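Local coordinates for nucleosome assembly protein 1, putative (Plasmodium falciparum, PDB 3FS3) that probably binds histones as a chaperone of the nucleosome assembly protein family and is thought to associate with chromatin, at residues A[119-125]-A[276-281]; A[135-139]-A[166-170]; A[175-181]-A[192-198]; A[207-211]-A[234-239]. All blocks are in the same frame, centred on the assembly; numbering follows the deposited sequence.

Interaction 1: residues A[119-125]-A[276-281]; sequences LRNNNTV and TIKERI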
loop_
_atom_site.group_PDB
_atom_site.type_symbol
_atom_site.label_atom_id
_atom_site.label_comp_id
_atom_site.label_asym_id
_atom_site.label_seq_id
_atom_site.Cartn_x
_atom_site.Cartn_y
_atom_site.Cartn_z
ATOM N N LEU A 119 7.545 0.160 21.811
ATOM C CA LEU A 119 8.209 -0.655 20.789
ATOM C C LEU A 119 8.034 -2.154 21.065
ATOM O O LEU A 119 7.782 -2.935 20.147
ATOM C CB LEU A 119 9.703 -0.325 20.729
ATOM C CG LEU A 119 10.125 1.064 20.243
ATOM C CD1 LEU A 119 11.605 1.273 20.514
ATOM C CD2 LEU A 119 9.828 1.204 18.761
ATOM N N ARG A 120 8.168 -2.547 22.327
ATOM C CA ARG A 120 8.014 -3.948 22.719
ATOM C C ARG A 120 6.624 -4.475 22.391
ATOM O O ARG A 120 6.486 -5.599 21.912
ATOM C CB ARG A 120 8.263 -4.122 24.224
ATOM C CG ARG A 120 9.698 -4.460 24.602
ATOM C CD ARG A 120 10.111 -5.787 23.990
ATOM N NE ARG A 120 11.389 -6.268 24.510
ATOM C CZ ARG A 120 12.117 -7.212 23.921
ATOM N NH1 ARG A 120 11.685 -7.763 22.796
ATOM N NH2 ARG A 120 13.274 -7.597 24.450
ATOM N N ASN A 121 5.603 -3.659 22.643
ATOM C CA ASN A 121 4.223 -4.046 22.386
ATOM C C ASN A 121 3.808 -4.090 20.917
ATOM O O ASN A 121 2.635 -4.297 20.606
ATOM C CB ASN A 121 3.261 -3.143 23.169
ATOM C CG ASN A 121 3.361 -3.356 24.674
ATOM O OD1 ASN A 121 3.607 -4.468 25.131
ATOM N ND2 ASN A 121 3.160 -2.294 25.447
ATOM N N ASN A 122 4.755 -3.881 20.010
ATOM C CA ASN A 122 4.455 -3.958 18.579
ATOM C C ASN A 122 5.192 -5.182 18.047
ATOM O O ASN A 122 6.420 -5.236 18.082
ATOM C CB ASN A 122 4.913 -2.694 17.848
ATOM C CG ASN A 122 4.875 -2.847 16.337
ATOM O OD1 ASN A 122 5.662 -3.597 15.760
ATOM N ND2 ASN A 122 3.957 -2.138 15.688
ATOM N N ASN A 123 4.435 -6.162 17.561
ATOM C CA ASN A 123 4.996 -7.414 17.051
ATOM C C ASN A 123 6.207 -7.267 16.141
ATOM O O ASN A 123 7.279 -7.787 16.447
ATOM C CB ASN A 123 3.922 -8.216 16.314
ATOM C CG ASN A 123 2.672 -8.419 17.149
ATOM O OD1 ASN A 123 2.750 -8.678 18.352
ATOM N ND2 ASN A 123 1.509 -8.315 16.512
ATOM N N THR A 124 6.026 -6.565 15.025
ATOM C CA THR A 124 7.091 -6.356 14.048
ATOM C C THR A 124 8.389 -5.820 14.654
ATOM O O THR A 124 9.463 -6.384 14.431
ATOM C CB THR A 124 6.638 -5.389 12.931
ATOM O OG1 THR A 124 5.444 -5.891 12.320
ATOM C CG2 THR A 124 7.708 -5.260 11.868
ATOM N N VAL A 125 8.291 -4.732 15.415
ATOM C CA VAL A 125 9.468 -4.126 16.033
ATOM C C VAL A 125 10.019 -4.949 17.186
ATOM O O VAL A 125 11.231 -4.993 17.403
ATOM C CB VAL A 125 9.160 -2.714 16.568
ATOM C CG1 VAL A 125 10.393 -2.146 17.278
ATOM C CG2 VAL A 125 8.719 -1.807 15.426
ATOM N N THR A 276 6.959 0.603 10.192
ATOM C CA THR A 276 6.142 0.381 11.373
ATOM C C THR A 276 6.349 1.499 12.388
ATOM O O THR A 276 5.397 1.958 13.018
ATOM C CB THR A 276 6.478 -0.968 12.033
ATOM O OG1 THR A 276 6.253 -2.025 11.092
ATOM C CG2 THR A 276 5.609 -1.201 13.252
ATOM N N ILE A 277 7.593 1.934 12.547
ATOM C CA ILE A 277 7.892 3.002 13.488
ATOM C C ILE A 277 7.248 4.285 12.998
ATOM O O ILE A 277 6.605 5.003 13.754
ATOM C CB ILE A 277 9.416 3.216 13.630
ATOM C CG1 ILE A 277 10.029 2.030 14.382
ATOM C CG2 ILE A 277 9.698 4.543 14.349
ATOM C CD1 ILE A 277 11.533 2.112 14.570
ATOM N N LYS A 278 7.415 4.549 11.709
ATOM C CA LYS A 278 6.876 5.740 11.073
ATOM C C LYS A 278 5.354 5.824 11.068
ATOM O O LYS A 278 4.782 6.841 11.446
ATOM C CB LYS A 278 7.395 5.810 9.631
ATOM C CG LYS A 278 6.682 6.804 8.728
ATOM C CD LYS A 278 7.393 6.892 7.380
ATOM C CE LYS A 278 6.734 7.897 6.446
ATOM N NZ LYS A 278 5.395 7.437 5.971
ATOM N N GLU A 279 4.697 4.750 10.654
ATOM C CA GLU A 279 3.242 4.761 10.555
ATOM C C GLU A 279 2.471 4.230 11.753
ATOM O O GLU A 279 1.286 4.516 11.898
ATOM C CB GLU A 279 2.814 3.977 9.316
ATOM C CG GLU A 279 3.559 4.363 8.057
ATOM C CD GLU A 279 2.976 3.711 6.824
ATOM O OE1 GLU A 279 2.909 2.461 6.785
ATOM O OE2 GLU A 279 2.583 4.450 5.894
ATOM N N ARG A 280 3.136 3.464 12.608
ATOM C CA ARG A 280 2.470 2.873 13.758
ATOM C C ARG A 280 2.904 3.377 15.127
ATOM O O ARG A 280 2.086 3.898 15.881
ATOM C CB ARG A 280 2.612 1.348 13.696
ATOM C CG ARG A 280 1.528 0.665 12.862
ATOM C CD ARG A 280 0.185 0.805 13.567
ATOM N NE ARG A 280 -0.849 -0.061 13.014
ATOM C CZ ARG A 280 -2.007 -0.317 13.617
ATOM N NH1 ARG A 280 -2.277 0.228 14.793
ATOM N NH2 ARG A 280 -2.892 -1.124 13.047
ATOM N N ILE A 281 4.184 3.217 15.448
ATOM C CA ILE A 281 4.711 3.645 16.740
ATOM C C ILE A 281 4.528 5.140 16.988
ATOM O O ILE A 281 3.987 5.549 18.010
ATOM C CB ILE A 281 6.216 3.305 16.860
ATOM C CG1 ILE A 281 6.434 1.812 16.596
ATOM C CG2 ILE A 281 6.737 3.680 18.243
ATOM C CD1 ILE A 281 5.823 0.897 17.639
#

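Interaction 2: residues A[135-139]-A[166-170]; sequences EILVY and TNPFF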
loop_
_atom_site.group_PDB
_atom_site.type_symbol
_atom_site.label_atom_id
_atom_site.label_comp_id
_atom_site.label_asym_id
_atom_site.label_seq_id
_atom_site.Cartn_x
_atom_site.Cartn_y
_atom_site.Cartn_z
ATOM N N GLU A 135 18.506 -2.116 27.928
ATOM C CA GLU A 135 19.179 -1.194 28.833
ATOM C C GLU A 135 19.570 0.079 28.100
ATOM O O GLU A 135 19.796 1.115 28.719
ATOM C CB GLU A 135 20.408 -1.847 29.488
ATOM C CG GLU A 135 21.454 -2.402 28.548
ATOM C CD GLU A 135 22.492 -3.238 29.289
ATOM O OE1 GLU A 135 22.095 -4.206 29.979
ATOM O OE2 GLU A 135 23.699 -2.932 29.185
ATOM N N ILE A 136 19.623 0.011 26.775
ATOM C CA ILE A 136 19.968 1.191 25.993
ATOM C C ILE A 136 18.695 1.974 25.629
ATOM O O ILE A 136 18.650 3.205 25.735
ATOM C CB ILE A 136 20.731 0.798 24.704
ATOM C CG1 ILE A 136 21.978 -0.010 25.073
ATOM C CG2 ILE A 136 21.178 2.052 23.941
ATOM C CD1 ILE A 136 22.719 -0.574 23.871
ATOM N N LEU A 137 17.651 1.248 25.248
ATOM C CA LEU A 137 16.396 1.859 24.838
ATOM C C LEU A 137 15.656 2.629 25.942
ATOM O O LEU A 137 14.814 3.480 25.653
ATOM C CB LEU A 137 15.491 0.785 24.213
ATOM C CG LEU A 137 16.003 0.193 22.892
ATOM C CD1 LEU A 137 15.163 -1.028 22.516
ATOM C CD2 LEU A 137 15.946 1.263 21.775
ATOM N N VAL A 138 15.971 2.342 27.200
ATOM C CA VAL A 138 15.339 3.047 28.304
ATOM C C VAL A 138 15.792 4.513 28.335
ATOM O O VAL A 138 15.199 5.334 29.029
ATOM C CB VAL A 138 15.670 2.395 29.673
ATOM C CG1 VAL A 138 15.106 0.966 29.727
ATOM C CG2 VAL A 138 17.174 2.394 29.904
ATOM N N TYR A 139 16.845 4.835 27.589
ATOM C CA TYR A 139 17.350 6.207 27.527
ATOM C C TYR A 139 16.676 6.980 26.393
ATOM O O TYR A 139 16.928 8.166 26.200
ATOM C CB TYR A 139 18.865 6.199 27.307
ATOM C CG TYR A 139 19.642 5.813 28.545
ATOM C CD1 TYR A 139 19.996 6.776 29.490
ATOM C CD2 TYR A 139 19.974 4.479 28.807
ATOM C CE1 TYR A 139 20.657 6.430 30.665
ATOM C CE2 TYR A 139 20.635 4.116 29.990
ATOM C CZ TYR A 139 20.969 5.102 30.914
ATOM O OH TYR A 139 21.574 4.776 32.106
ATOM N N THR A 166 21.471 11.628 27.800
ATOM C CA THR A 166 22.867 11.335 28.069
ATOM C C THR A 166 22.842 9.909 28.580
ATOM O O THR A 166 22.001 9.562 29.411
ATOM C CB THR A 166 23.410 12.251 29.165
ATOM O OG1 THR A 166 23.306 13.610 28.725
ATOM C CG2 THR A 166 24.865 11.909 29.481
ATOM N N ASN A 167 23.755 9.083 28.083
ATOM C CA ASN A 167 23.763 7.686 28.462
ATOM C C ASN A 167 25.183 7.120 28.426
ATOM O O ASN A 167 26.060 7.671 27.778
ATOM C CB ASN A 167 22.840 6.922 27.509
ATOM C CG ASN A 167 23.419 6.814 26.120
ATOM O OD1 ASN A 167 24.322 6.016 25.885
ATOM N ND2 ASN A 167 22.921 7.634 25.191
ATOM N N PRO A 168 25.419 6.000 29.126
ATOM C CA PRO A 168 26.738 5.363 29.184
ATOM C C PRO A 168 27.105 4.453 28.016
ATOM O O PRO A 168 28.146 3.792 28.042
ATOM C CB PRO A 168 26.683 4.611 30.514
ATOM C CG PRO A 168 25.249 4.144 30.548
ATOM C CD PRO A 168 24.475 5.358 30.062
ATOM N N PHE A 169 26.272 4.434 26.983
ATOM C CA PHE A 169 26.520 3.563 25.838
ATOM C C PHE A 169 27.148 4.262 24.639
ATOM O O PHE A 169 28.096 3.749 24.046
ATOM C CB PHE A 169 25.213 2.883 25.444
ATOM C CG PHE A 169 24.665 2.006 26.518
ATOM C CD1 PHE A 169 25.213 0.743 26.748
ATOM C CD2 PHE A 169 23.640 2.455 27.339
ATOM C CE1 PHE A 169 24.750 -0.065 27.790
ATOM C CE2 PHE A 169 23.166 1.657 28.384
ATOM C CZ PHE A 169 23.725 0.391 28.609
ATOM N N PHE A 170 26.615 5.424 24.272
ATOM C CA PHE A 170 27.169 6.185 23.163
ATOM C C PHE A 170 26.952 7.662 23.424
ATOM O O PHE A 170 26.076 8.032 24.202
ATOM C CB PHE A 170 26.548 5.754 21.823
ATOM C CG PHE A 170 25.048 5.793 21.791
ATOM C CD1 PHE A 170 24.365 7.005 21.813
ATOM C CD2 PHE A 170 24.315 4.606 21.693
ATOM C CE1 PHE A 170 22.975 7.037 21.733
ATOM C CE2 PHE A 170 22.922 4.627 21.614
ATOM C CZ PHE A 170 22.253 5.848 21.632
#

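Interaction 3: residues A[175-181]-A[192-198]; sequences LTKTYHM and LLHTEAT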
loop_
_atom_site.group_PDB
_atom_site.type_symbol
_atom_site.label_atom_id
_atom_site.label_comp_id
_atom_site.label_asym_id
_atom_site.label_seq_id
_atom_site.Cartn_x
_atom_site.Cartn_y
_atom_site.Cartn_z
ATOM N N LEU A 175 20.158 9.652 16.937
ATOM C CA LEU A 175 20.517 8.678 15.911
ATOM C C LEU A 175 19.426 8.759 14.842
ATOM O O LEU A 175 18.236 8.627 15.152
ATOM C CB LEU A 175 20.576 7.250 16.484
ATOM C CG LEU A 175 21.637 6.926 17.539
ATOM C CD1 LEU A 175 21.642 5.418 17.795
ATOM C CD2 LEU A 175 23.013 7.384 17.060
ATOM N N THR A 176 19.818 8.991 13.594
ATOM C CA THR A 176 18.846 9.096 12.512
ATOM C C THR A 176 19.054 8.038 11.445
ATOM O O THR A 176 20.125 7.441 11.326
ATOM C CB THR A 176 18.926 10.449 11.808
ATOM O OG1 THR A 176 20.121 10.499 11.022
ATOM C CG2 THR A 176 18.943 11.584 12.819
ATOM N N LYS A 177 18.006 7.825 10.663
ATOM C CA LYS A 177 18.018 6.869 9.574
ATOM C C LYS A 177 17.249 7.550 8.449
ATOM O O LYS A 177 16.079 7.904 8.614
ATOM C CB LYS A 177 17.313 5.581 10.000
ATOM C CG LYS A 177 17.329 4.474 8.957
ATOM C CD LYS A 177 18.713 3.892 8.792
ATOM C CE LYS A 177 18.729 2.770 7.755
ATOM N NZ LYS A 177 18.191 1.487 8.264
ATOM N N THR A 178 17.916 7.754 7.316
ATOM C CA THR A 178 17.301 8.411 6.170
ATOM C C THR A 178 16.955 7.434 5.049
ATOM O O THR A 178 17.819 6.723 4.543
ATOM C CB THR A 178 18.230 9.496 5.596
ATOM O OG1 THR A 178 18.645 10.374 6.649
ATOM C CG2 THR A 178 17.500 10.314 4.525
ATOM N N TYR A 179 15.682 7.401 4.670
ATOM C CA TYR A 179 15.229 6.526 3.595
ATOM C C TYR A 179 15.013 7.357 2.337
ATOM O O TYR A 179 14.104 8.187 2.281
ATOM C CB TYR A 179 13.933 5.815 3.995
ATOM C CG TYR A 179 14.161 4.741 5.029
ATOM C CD1 TYR A 179 14.520 3.447 4.654
ATOM C CD2 TYR A 179 14.117 5.043 6.385
ATOM C CE1 TYR A 179 14.839 2.483 5.610
ATOM C CE2 TYR A 179 14.433 4.095 7.344
ATOM C CZ TYR A 179 14.795 2.820 6.955
ATOM O OH TYR A 179 15.124 1.897 7.920
ATOM N N HIS A 180 15.871 7.141 1.343
ATOM C CA HIS A 180 15.797 7.859 0.069
ATOM C C HIS A 180 14.939 7.070 -0.905
ATOM O O HIS A 180 15.230 5.910 -1.196
ATOM C CB HIS A 180 17.201 8.045 -0.510
ATOM C CG HIS A 180 18.031 9.045 0.234
ATOM N ND1 HIS A 180 17.863 10.406 0.089
ATOM C CD2 HIS A 180 19.027 8.884 1.137
ATOM C CE1 HIS A 180 18.724 11.040 0.865
ATOM N NE2 HIS A 180 19.442 10.139 1.512
ATOM N N MET A 181 13.881 7.693 -1.414
ATOM C CA MET A 181 12.995 6.990 -2.332
ATOM C C MET A 181 12.413 7.835 -3.460
ATOM O O MET A 181 12.320 9.058 -3.354
ATOM C CB MET A 181 11.873 6.353 -1.529
ATOM C CG MET A 181 12.399 5.525 -0.386
ATOM S SD MET A 181 11.152 5.229 0.826
ATOM C CE MET A 181 10.285 3.870 0.029
ATOM N N LEU A 192 12.326 1.896 -2.855
ATOM C CA LEU A 192 13.470 2.346 -2.067
ATOM C C LEU A 192 14.768 2.477 -2.860
ATOM O O LEU A 192 15.196 1.540 -3.535
ATOM C CB LEU A 192 13.690 1.393 -0.888
ATOM C CG LEU A 192 14.800 1.731 0.109
ATOM C CD1 LEU A 192 14.501 3.066 0.780
ATOM C CD2 LEU A 192 14.899 0.621 1.144
ATOM N N LEU A 193 15.392 3.648 -2.755
ATOM C CA LEU A 193 16.649 3.928 -3.442
ATOM C C LEU A 193 17.832 3.468 -2.584
ATOM O O LEU A 193 18.548 2.539 -2.953
ATOM C CB LEU A 193 16.767 5.429 -3.731
ATOM C CG LEU A 193 15.639 6.071 -4.548
ATOM C CD1 LEU A 193 15.791 7.588 -4.554
ATOM C CD2 LEU A 193 15.658 5.520 -5.965
ATOM N N HIS A 194 18.029 4.126 -1.442
ATOM C CA HIS A 194 19.121 3.785 -0.529
ATOM C C HIS A 194 18.922 4.423 0.852
ATOM O O HIS A 194 18.131 5.357 1.011
ATOM C CB HIS A 194 20.463 4.230 -1.121
ATOM C CG HIS A 194 20.670 5.712 -1.106
ATOM N ND1 HIS A 194 21.511 6.336 -0.209
ATOM C CD2 HIS A 194 20.135 6.695 -1.868
ATOM C CE1 HIS A 194 21.487 7.640 -0.421
ATOM N NE2 HIS A 194 20.659 7.885 -1.421
ATOM N N THR A 195 19.654 3.919 1.843
ATOM C CA THR A 195 19.541 4.417 3.208
ATOM C C THR A 195 20.833 4.967 3.825
ATOM O O THR A 195 21.937 4.528 3.500
ATOM C CB THR A 195 18.980 3.319 4.131
ATOM O OG1 THR A 195 19.823 2.160 4.074
ATOM C CG2 THR A 195 17.581 2.933 3.695
ATOM N N GLU A 196 20.667 5.936 4.724
ATOM C CA GLU A 196 21.778 6.580 5.424
ATOM C C GLU A 196 21.534 6.543 6.925
ATOM O O GLU A 196 20.521 7.041 7.406
ATOM C CB GLU A 196 21.906 8.048 5.017
ATOM C CG GLU A 196 22.434 8.312 3.631
ATOM C CD GLU A 196 22.427 9.797 3.309
ATOM O OE1 GLU A 196 23.007 10.579 4.093
ATOM O OE2 GLU A 196 21.841 10.183 2.275
ATOM N N ALA A 197 22.472 5.975 7.668
ATOM C CA ALA A 197 22.336 5.904 9.113
ATOM C C ALA A 197 23.514 6.592 9.786
ATOM O O ALA A 197 24.651 6.526 9.309
ATOM C CB ALA A 197 22.255 4.460 9.561
ATOM N N THR A 198 23.238 7.266 10.894
ATOM C CA THR A 198 24.291 7.931 11.634
ATOM C C THR A 198 25.183 6.848 12.220
ATOM O O THR A 198 24.721 5.753 12.533
ATOM C CB THR A 198 23.706 8.809 12.770
ATOM O OG1 THR A 198 24.651 8.915 13.848
ATOM C CG2 THR A 198 22.427 8.221 13.270
HETATM O O HOH W 1 20.466 9.762 8.439
#

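Interaction 4: residues A[207-211]-A[234-239]; sequences NILKK and RDSFFH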
loop_
_atom_site.group_PDB
_atom_site.type_symbol
_atom_site.label_atom_id
_atom_site.label_comp_id
_atom_site.label_asym_id
_atom_site.label_seq_id
_atom_site.Cartn_x
_atom_site.Cartn_y
_atom_site.Cartn_z
ATOM N N ASN A 207 29.839 -1.426 22.893
ATOM C CA ASN A 207 29.265 -1.794 21.609
ATOM C C ASN A 207 28.639 -3.192 21.651
ATOM O O ASN A 207 29.322 -4.200 21.463
ATOM C CB ASN A 207 30.334 -1.719 20.519
ATOM C CG ASN A 207 29.757 -1.855 19.120
ATOM O OD1 ASN A 207 28.545 -1.980 18.936
ATOM N ND2 ASN A 207 30.631 -1.827 18.122
ATOM N N ILE A 208 27.332 -3.237 21.897
ATOM C CA ILE A 208 26.592 -4.494 21.966
ATOM C C ILE A 208 26.634 -5.257 20.652
ATOM O O ILE A 208 26.399 -6.463 20.626
ATOM C CB ILE A 208 25.116 -4.258 22.319
ATOM C CG1 ILE A 208 24.496 -3.293 21.309
ATOM C CG2 ILE A 208 24.999 -3.725 23.734
ATOM C CD1 ILE A 208 23.035 -3.019 21.537
ATOM N N LEU A 209 26.923 -4.560 19.559
ATOM C CA LEU A 209 26.989 -5.211 18.255
ATOM C C LEU A 209 28.172 -6.174 18.225
ATOM O O LEU A 209 28.331 -6.950 17.281
ATOM C CB LEU A 209 27.137 -4.171 17.142
ATOM C CG LEU A 209 26.016 -3.141 16.981
ATOM C CD1 LEU A 209 26.339 -2.235 15.806
ATOM C CD2 LEU A 209 24.684 -3.842 16.755
ATOM N N LYS A 210 28.996 -6.111 19.269
ATOM C CA LYS A 210 30.175 -6.965 19.401
ATOM C C LYS A 210 30.178 -7.700 20.740
ATOM O O LYS A 210 29.640 -7.201 21.731
ATOM C CB LYS A 210 31.454 -6.126 19.293
ATOM C CG LYS A 210 32.007 -5.970 17.887
ATOM C CD LYS A 210 31.000 -5.353 16.934
ATOM C CE LYS A 210 31.543 -5.335 15.518
ATOM N NZ LYS A 210 30.549 -4.807 14.546
ATOM N N LYS A 211 30.784 -8.885 20.759
ATOM C CA LYS A 211 30.888 -9.689 21.977
ATOM C C LYS A 211 31.615 -11.004 21.708
ATOM O O LYS A 211 32.627 -11.038 21.006
ATOM C CB LYS A 211 29.503 -9.989 22.561
ATOM C CG LYS A 211 28.816 -11.218 21.975
ATOM C CD LYS A 211 27.839 -11.813 22.983
ATOM C CE LYS A 211 28.564 -12.258 24.252
ATOM N NZ LYS A 211 27.634 -12.669 25.338
ATOM N N ARG A 234 26.792 -9.682 17.476
ATOM C CA ARG A 234 25.562 -10.450 17.640
ATOM C C ARG A 234 24.345 -9.619 17.235
ATOM O O ARG A 234 24.460 -8.428 16.948
ATOM C CB ARG A 234 25.410 -10.897 19.094
ATOM C CG ARG A 234 25.388 -9.744 20.076
ATOM C CD ARG A 234 25.121 -10.219 21.488
ATOM N NE ARG A 234 25.238 -9.126 22.446
ATOM C CZ ARG A 234 25.194 -9.285 23.762
ATOM N NH1 ARG A 234 25.034 -10.499 24.277
ATOM N NH2 ARG A 234 25.316 -8.236 24.563
ATOM N N ASP A 235 23.180 -10.256 17.221
ATOM C CA ASP A 235 21.946 -9.584 16.850
ATOM C C ASP A 235 21.588 -8.456 17.808
ATOM O O ASP A 235 21.754 -8.571 19.023
ATOM C CB ASP A 235 20.805 -10.594 16.793
ATOM C CG ASP A 235 20.990 -11.611 15.687
ATOM O OD1 ASP A 235 21.138 -11.189 14.522
ATOM O OD2 ASP A 235 20.988 -12.826 15.984
ATOM N N SER A 236 21.092 -7.359 17.251
ATOM C CA SER A 236 20.716 -6.210 18.055
ATOM C C SER A 236 19.864 -5.239 17.267
ATOM O O SER A 236 20.020 -5.092 16.050
ATOM C CB SER A 236 21.959 -5.478 18.546
ATOM O OG SER A 236 21.617 -4.193 19.038
ATOM N N PHE A 237 18.962 -4.567 17.969
ATOM C CA PHE A 237 18.104 -3.597 17.332
ATOM C C PHE A 237 18.937 -2.521 16.641
ATOM O O PHE A 237 18.571 -2.008 15.588
ATOM C CB PHE A 237 17.211 -2.914 18.370
ATOM C CG PHE A 237 16.558 -1.671 17.859
ATOM C CD1 PHE A 237 15.535 -1.748 16.919
ATOM C CD2 PHE A 237 16.994 -0.420 18.275
ATOM C CE1 PHE A 237 14.954 -0.593 16.402
ATOM C CE2 PHE A 237 16.419 0.736 17.763
ATOM C CZ PHE A 237 15.399 0.651 16.825
ATOM N N PHE A 238 20.066 -2.180 17.245
ATOM C CA PHE A 238 20.905 -1.124 16.714
ATOM C C PHE A 238 21.573 -1.396 15.371
ATOM O O PHE A 238 22.257 -0.532 14.815
ATOM C CB PHE A 238 21.889 -0.708 17.809
ATOM C CG PHE A 238 21.205 -0.048 18.980
ATOM C CD1 PHE A 238 20.974 1.325 18.984
ATOM C CD2 PHE A 238 20.711 -0.813 20.038
ATOM C CE1 PHE A 238 20.253 1.931 20.025
ATOM C CE2 PHE A 238 19.991 -0.226 21.082
ATOM C CZ PHE A 238 19.759 1.154 21.077
ATOM N N HIS A 239 21.338 -2.588 14.831
ATOM C CA HIS A 239 21.862 -2.936 13.519
ATOM C C HIS A 239 21.007 -2.169 12.519
ATOM O O HIS A 239 21.326 -2.095 11.336
ATOM C CB HIS A 239 21.747 -4.441 13.274
ATOM C CG HIS A 239 22.930 -5.217 13.760
ATOM N ND1 HIS A 239 22.812 -6.371 14.502
ATOM C CD2 HIS A 239 24.257 -5.004 13.602
ATOM C CE1 HIS A 239 24.017 -6.836 14.783
ATOM N NE2 HIS A 239 24.911 -6.025 14.248
#

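Interaction 1: residues A[119-125]-A[276-281]
Asn122 meets Thr276 with its amide nitrogen: the methyl CG2 of Thr276 lies 3.1 Å from ND2 of Asn122, and the two side chains arrive from opposite directions. With CG anti to the backbone N (chi1 169°), OD1 of Asn122 turns back to the start of helix 123-126 and accepts from Val125 N at 2.9 Å, in a nearly straight bond with an N-H...O angle of 177°. This is an N-cap, a place asparagine suits because its short side chain can reach the first unpaired N-H groups of a helix. CB of Asn122 touches CD1 of Ile281 at 3.7 Å.

Thr276 uses its two branches differently. CG2 faces Asn122 and also CG2 of Val125, 3.8 Å away, whereas OG1 lies beside the helix backbone and bonds to the carbonyl of Glu272, one turn earlier. Leu119 closes the other end, its CD2 reaching CG2 of Ile281 at 4.0 Å as the side chains cross at about a right angle.

No hydrogen bond joins the two segments. OD1 of Asn122 is used by Val125 N and OG1 of Thr276 by Glu272 O, so the threonine meets the amide with its methyl. The contact between the capped helix 123-126 and the long helix 260-289 therefore rests on van der Waals packing, aliphatic around Leu119, Val125, Ile277 and Ile281, with the Asn122 amide against a methyl.

Interaction 2: residues A[135-139]-A[166-170]
Phe169 lies against Glu135, Ile136 and Tyr139 and is the side chain to follow. Its CB leaves the backbone toward helix 131-137, and chi1 of -62° sets CG anti to the carbonyl carbon, carrying the ring over Ile136. CG meets CG1 of Ile136 at 3.7 Å, and CD1 and CD2 lie equally near that same methylene. CG1 of Ile136 thus sits above the middle of the face, 3.5 Å from the centroid of the Phe169 ring and only 7° off its normal, a CH-pi contact. Farther out the neighbours become polar: CE1 of Phe169 comes within 3.4 Å of OE2 of Glu135, which approaches near the ring plane, while CE2 neighbours the backbone O of Glu135. CE2 of Phe169 also lies 3.9 Å from CE2 of Tyr139. The tip, CZ, meets both OE2 and CG of Glu135.

Tyr139 makes the second half of the contact. CB of Asn167 stands over one face of its ring, 3.7 Å from the centroid, and CD of Pro168 touches its OH end. Asn167 can offer that methylene because its amide points elsewhere: OD1 accepts from Phe169 N at 2.7 Å, an Asx turn, and from Phe170 N, three residues on, which extends it into an Asx motif that folds the loop and sets Phe169 in place. Ile136 also sends CG2 to Phe170.

Without a hydrogen bond across it, the contact depends on aromatic faces receiving C-H groups. The edge of Phe169, with its slightly positive hydrogens, can lie near the Glu135 oxygens at little cost, perhaps with weak electrostatic attraction, while its face takes Ile136.

Interaction 3: residues A[175-181]-A[192-198]
Thr176 O accepts from Thr198 N at 3.1 Å, and from there strand 175-181 runs antiparallel to strand 192-197. OG1 of Thr176 shares a water with OG1 of Thr178, and that water also donates to Glu196 O. Lys177 suits its place because its long aliphatic stem can bend over Ala197, CD to CB 3.7 Å, while its ammonium reaches Asp270 and Phe240 O. Thr178 forms a hydrogen-bonded pair with Glu196, its N bonding to Glu196 O at 2.7 Å. Tyr179 lies alongside Thr195, both pointing the same way, and its hydroxyl bonds to Asp270 of helix 260-289.

His180 stacks on His194 in an offset arrangement, centroids 4.2 Å apart and planes at 9°. Its NE2 donates to OE2 of Glu196 from above the carboxylate plane, in a short, bent bond of uncertain exact length; the acid may favour a protonated ring. Its backbone O receives Leu193 N at 2.8 Å and, weakly, His194 N. Met181 then packs CG tightly on CD1 of Leu192.

Leu193 and His194 opposite His180 make a classic beta bulge in a beta hairpin, the last two strands of the four-stranded antiparallel sheet of the NAP domain, with Tyr179, Met181 and Leu192 facing helix 260-289.

Interaction 4: residues A[207-211]-A[234-239]
Arg234 supplies both polar links to the 207-211 turn, and both are weak: its backbone N donates to Leu209 O at 3.1 Å, and NE to Ile208 O at 3.4 Å. The side chain is extended from CG to NE, which lets the edge of the guanidinium meet the Ile208 carbonyl while CB of Lys211 lies over one of its faces. The poorly ordered Lys211 brings NZ to 3.5 Å from NH1 of Arg234; two like charges so close would be expected to repel, although long aliphatic stems suit both residues to this solvent-facing place.

The receiving carbonyls belong to a type I beta turn from Asn207 to Lys210. Asn207 OD1 accepts from Leu209 N from above its carbonyl plane, an Asx turn for which the short amide is well matched. Across the contact, Ser236 OG accepts from Phe238 N at 3.1 Å in an ST turn, leading into the 3-10 segment 237-239, and also bonds to Asp133 of helix 131-137.

Leu209 provides the packing next to these turns. Its CD2 lies over the face of His239, 3.4 Å from the ring centroid and 16° off the normal, a CH-pi contact, and also touches CB of Ser236 at 3.6 Å. More deeply buried, Ile208 has CG1 between its backbone N and carbonyl carbon (chi1 56°); this position, with the chain extended beyond it, carries the terminal methyl CD1 to CD2 of Phe238 at 3.5 Å, with Trp202 and Ile136 also against this isoleucine.

From the N terminus, the chain first reaches 119-125, whose partner 276-281 on helix 260-289 comes 151 residues later; interaction 1 therefore closes a long loop in which the other three contacts are nested. Those three follow in series without crossing. Interaction 2 spans strands 140-147 and 158-164, bringing the loop after them back to helix 131-137. Interaction 3 closes the hairpin of the last two strands, and interaction 4 closes the loop containing the unmodelled residues 212-233. Interactions 2 and 4 touch, Ile136 packing on both Ile208 and Phe238, while Phe170 links interaction 2 to Leu175 of interaction 3. Interaction 1 touches none of them.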